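Local atomic coordinates of beta-galactosidase (Streptococcus pneumoniae, PDB entry 4CUA), a protein that is the calcium-binding carbohydrate-binding module of a beta-galactosidase, an enzyme that releases terminal beta-galactose, and probably recognises sugars. Residues A[98-103]-A[119-124]. Residues are numbered along the deposited sequence; the frame is centred on the assembly and turned at random. Where two conformers were deposited one is given.
With EDO (1,2-ethanediol), chain H; EDO (1,2-ethanediol), chain E.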
ATOM      1  N   GLU A  98      -8.541   2.664   2.926  0.50 12.02           N
ATOM      2  CA  GLU A  98      -9.509   1.698   3.445  0.50 12.45           C
ATOM      3  C   GLU A  98      -8.886   0.795   4.455  0.50 12.84           C
ATOM      4  O   GLU A  98      -7.676   0.563   4.391  0.50 13.19           O
ATOM      5  CB  GLU A  98     -10.047   0.855   2.258  0.50 12.67           C
ATOM      6  CG  GLU A  98     -10.864   1.701   1.317  0.50 12.91           C
ATOM      7  CD  GLU A  98     -11.231   1.019   0.002  0.50 12.61           C
ATOM      8  OE1 GLU A  98     -10.397   0.334  -0.634  0.50 13.99           O
ATOM      9  OE2 GLU A  98     -12.384   1.201  -0.407  0.50 12.51           O
ATOM     10  N   TYR A  99      -9.692   0.225   5.356  1.00 12.43           N
ATOM     11  CA  TYR A  99      -9.250  -0.715   6.326  1.00 12.35           C
ATOM     12  C   TYR A  99     -10.086  -1.965   6.350  1.00 12.13           C
ATOM     13  O   TYR A  99     -11.306  -1.905   6.006  1.00 12.85           O
ATOM     14  CB  TYR A  99      -9.176  -0.083   7.760  1.00 12.80           C
ATOM     15  CG  TYR A  99     -10.491   0.257   8.406  1.00 13.20           C
ATOM     16  CD1 TYR A  99     -11.186   1.408   8.052  1.00 12.78           C
ATOM     17  CD2 TYR A  99     -11.006  -0.557   9.373  1.00 13.81           C
ATOM     18  CE1 TYR A  99     -12.454   1.728   8.636  1.00 13.47           C
ATOM     19  CE2 TYR A  99     -12.210  -0.239   9.985  1.00 14.76           C
ATOM     20  CZ  TYR A  99     -12.885   0.906   9.607  1.00 14.33           C
ATOM     21  OH  TYR A  99     -14.145   1.210  10.174  1.00 18.31           O
ATOM     22  N   TYR A 100      -9.479  -3.064   6.736  1.00 11.99           N
ATOM     23  CA  TYR A 100     -10.076  -4.363   6.635  1.00 12.81           C
ATOM     24  C   TYR A 100     -11.009  -4.570   7.846  1.00 15.07           C
ATOM     25  O   TYR A 100     -10.614  -4.429   9.011  1.00 13.96           O
ATOM     26  CB  TYR A 100      -9.026  -5.434   6.540  1.00 13.42           C
ATOM     27  CG  TYR A 100      -9.557  -6.836   6.365  1.00 13.49           C
ATOM     28  CD1 TYR A 100      -9.886  -7.301   5.111  1.00 13.35           C
ATOM     29  CD2 TYR A 100      -9.843  -7.656   7.435  1.00 13.51           C
ATOM     30  CE1 TYR A 100     -10.397  -8.555   4.932  1.00 13.79           C
ATOM     31  CE2 TYR A 100     -10.329  -8.941   7.253  1.00 12.87           C
ATOM     32  CZ  TYR A 100     -10.668  -9.376   5.984  1.00 13.58           C
ATOM     33  OH  TYR A 100     -11.194 -10.671   5.816  1.00 15.40           O
ATOM     34  N   VAL A 101     -12.230  -5.024   7.531  1.00 15.65           N
ATOM     35  CA  VAL A 101     -13.279  -5.284   8.520  1.00 17.01           C
ATOM     36  C   VAL A 101     -13.903  -6.651   8.367  1.00 18.77           C
ATOM     37  O   VAL A 101     -14.841  -7.023   9.120  1.00 18.98           O
ATOM     38  CB  VAL A 101     -14.410  -4.205   8.429  1.00 17.68           C
ATOM     39  CG1 VAL A 101     -13.882  -2.828   8.690  1.00 18.99           C
ATOM     40  CG2 VAL A 101     -15.133  -4.268   7.081  1.00 17.20           C
ATOM     41  N   GLY A 102     -13.400  -7.491   7.474  1.00 17.57           N
ATOM     42  CA  GLY A 102     -13.967  -8.825   7.319  1.00 19.59           C
ATOM     43  C   GLY A 102     -13.914  -9.626   8.596  1.00 21.82           C
ATOM     44  O   GLY A 102     -12.949  -9.553   9.361  1.00 19.76           O
ATOM     45  N   LYS A 103     -14.944 -10.425   8.840  1.00 22.10           N
ATOM     46  CA  LYS A 103     -14.906 -11.393   9.911  1.00 25.12           C
ATOM     47  C   LYS A 103     -13.958 -12.551   9.657  1.00 22.65           C
ATOM     48  O   LYS A 103     -13.427 -13.135  10.588  1.00 26.41           O
ATOM     49  CB  LYS A 103     -16.319 -11.892  10.222  1.00 30.34           C
ATOM     50  CG  LYS A 103     -17.162 -10.823  10.898  1.00 36.18           C
ATOM     51  CD  LYS A 103     -18.551 -11.382  11.219  1.00 43.09           C
ATOM     52  CE  LYS A 103     -19.109 -10.838  12.519  1.00 45.52           C
ATOM     53  NZ  LYS A 103     -20.160 -11.767  13.018  1.00 51.54           N
ATOM     54  N   ASP A 119      -8.152 -16.211  -5.194  0.54 14.21           N
ATOM     55  CA  ASP A 119      -9.281 -16.119  -4.280  0.54 14.99           C
ATOM     56  C   ASP A 119      -8.784 -15.657  -2.945  0.54 14.96           C
ATOM     57  O   ASP A 119      -8.004 -16.330  -2.290  0.54 15.59           O
ATOM     58  CB  ASP A 119      -9.957 -17.471  -4.096  0.54 16.42           C
ATOM     59  CG  ASP A 119     -10.678 -17.927  -5.326  0.54 18.05           C
ATOM     60  OD1 ASP A 119     -10.855 -17.178  -6.325  0.54 19.12           O
ATOM     61  OD2 ASP A 119     -11.114 -19.075  -5.257  0.54 20.28           O
ATOM     62  N   HIS A 120      -9.226 -14.473  -2.564  1.00 13.74           N
ATOM     63  CA  HIS A 120      -8.772 -13.897  -1.304  1.00 13.16           C
ATOM     64  C   HIS A 120      -9.797 -12.907  -0.807  1.00 12.33           C
ATOM     65  O   HIS A 120     -10.318 -12.117  -1.563  1.00 13.05           O
ATOM     66  CB  HIS A 120      -7.409 -13.227  -1.536  1.00 12.52           C
ATOM     67  CG  HIS A 120      -6.687 -12.936  -0.268  1.00 12.57           C
ATOM     68  ND1 HIS A 120      -6.966 -11.831   0.484  1.00 12.96           N
ATOM     69  CD2 HIS A 120      -5.749 -13.627   0.415  1.00 12.79           C
ATOM     70  CE1 HIS A 120      -6.199 -11.820   1.558  1.00 13.16           C
ATOM     71  NE2 HIS A 120      -5.478 -12.919   1.556  1.00 13.49           N
ATOM     72  N   VAL A 121      -9.929 -12.874   0.532  1.00 13.69           N
ATOM     73  CA  VAL A 121     -10.847 -11.934   1.204  1.00 13.24           C
ATOM     74  C   VAL A 121     -10.612 -10.498   0.820  1.00 12.62           C
ATOM     75  O   VAL A 121     -11.514  -9.655   0.795  1.00 12.94           O
ATOM     76  CB  VAL A 121     -10.836 -12.084   2.718  1.00 14.93           C
ATOM     77  CG1 VAL A 121     -11.434 -13.434   3.098  1.00 15.74           C
ATOM     78  CG2 VAL A 121      -9.454 -11.889   3.344  1.00 14.59           C
ATOM     79  N   PHE A 122      -9.376 -10.163   0.493  1.00 11.86           N
ATOM     80  CA  PHE A 122      -9.109  -8.794   0.131  1.00 11.62           C
ATOM     81  C   PHE A 122      -9.822  -8.327  -1.134  1.00 12.17           C
ATOM     82  O   PHE A 122      -9.996  -7.151  -1.320  1.00 11.97           O
ATOM     83  CB  PHE A 122      -7.605  -8.514  -0.062  1.00 12.18           C
ATOM     84  CG  PHE A 122      -6.784  -8.580   1.179  1.00 11.96           C
ATOM     85  CD1 PHE A 122      -7.321  -8.506   2.468  1.00 13.46           C
ATOM     86  CD2 PHE A 122      -5.401  -8.690   1.055  1.00 12.92           C
ATOM     87  CE1 PHE A 122      -6.515  -8.572   3.603  1.00 14.33           C
ATOM     88  CE2 PHE A 122      -4.592  -8.722   2.185  1.00 12.83           C
ATOM     89  CZ  PHE A 122      -5.142  -8.652   3.441  1.00 13.61           C
ATOM     90  N   ASN A 123     -10.198  -9.264  -2.007  1.00 12.48           N
ATOM     91  CA  ASN A 123     -10.855  -8.898  -3.239  1.00 13.39           C
ATOM     92  C   ASN A 123     -12.348  -8.590  -3.064  1.00 14.89           C
ATOM     93  O   ASN A 123     -12.961  -8.137  -4.045  1.00 18.92           O
ATOM     94  CB  ASN A 123     -10.704 -10.012  -4.245  1.00 12.40           C
ATOM     95  CG  ASN A 123      -9.252 -10.194  -4.656  1.00 13.14           C
ATOM     96  OD1 ASN A 123      -8.555  -9.208  -4.895  1.00 13.99           O
ATOM     97  ND2 ASN A 123      -8.824 -11.444  -4.763  1.00 12.30           N
ATOM     98  N   ASP A 124     -12.912  -8.904  -1.914  1.00 14.55           N
ATOM     99  CA  ASP A 124     -14.365  -8.631  -1.633  1.00 15.05           C
ATOM    100  C   ASP A 124     -14.495  -7.252  -1.023  1.00 15.78           C
ATOM    101  O   ASP A 124     -14.022  -7.028   0.113  1.00 15.08           O
ATOM    102  CB  ASP A 124     -14.884  -9.724  -0.744  1.00 15.74           C
ATOM    103  CG  ASP A 124     -16.399  -9.624  -0.475  1.00 16.68           C
ATOM    104  OD1 ASP A 124     -16.981  -8.597  -0.921  1.00 17.99           O
ATOM    105  OD2 ASP A 124     -16.862 -10.568   0.229  1.00 21.45           O
TER
HETATM  106  C1  EDO H2649      -8.501 -15.702   4.074  1.00 30.19           C
HETATM  107  O1  EDO H2649      -9.480 -16.731   3.854  1.00 37.16           O
HETATM  108  C2  EDO H2649      -7.822 -15.435   2.710  1.00 22.15           C
HETATM  109  O2  EDO H2649      -8.814 -15.195   1.734  1.00 26.63           O
HETATM  110  C1  EDO E2646      -7.108  -6.504  -3.523  1.00 17.51           C
HETATM  111  O1  EDO E2646      -6.756  -7.404  -4.467  1.00 21.69           O
HETATM  112  C2  EDO E2646      -5.791  -6.218  -2.690  1.00 16.38           C
HETATM  113  O2  EDO E2646      -5.916  -5.015  -2.138  1.00 14.74           O
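Tyr100 takes the edge of the Phe122 ring against its own and, nearer the hydroxyl, is met obliquely by the CG2 methyl of Val121. The two rings form an offset edge-to-face pair, centroids 5.7 Å apart and planes at 72°, with Tyr100 CD1 3.9 Å from Phe122 CD1. With chi1 at -177° the Tyr100 side chain is extended away from its own backbone nitrogen, and the ring reaches from the strand end to the 3-10 turn 121-123. Tyrosine suits this place because its ring packs against apolar groups while its hydroxyl, 3.3 Å from Val121 CG2, is hydrogen-bonded to the carbonyl of Thr104. A branched valine offers a compact methyl to the outer half of that ring. Phenylalanine, wholly apolar, can use both edge and face: CE1 of His120 sits over the centre of one face, 3.2 Å above the plane. The imidazole is itself held by Phe122 N, which donates a nearly straight 2.9 Å bond to His120 ND1. With Phe122 also meeting the rings of Phe21 and Trp128, the contact packs the loop between strands 94-100 and 128-130 against the end of strand 94-100, which pairs with 128-130 and 157-163 in the antiparallel sheet of this galactose-binding-like domain.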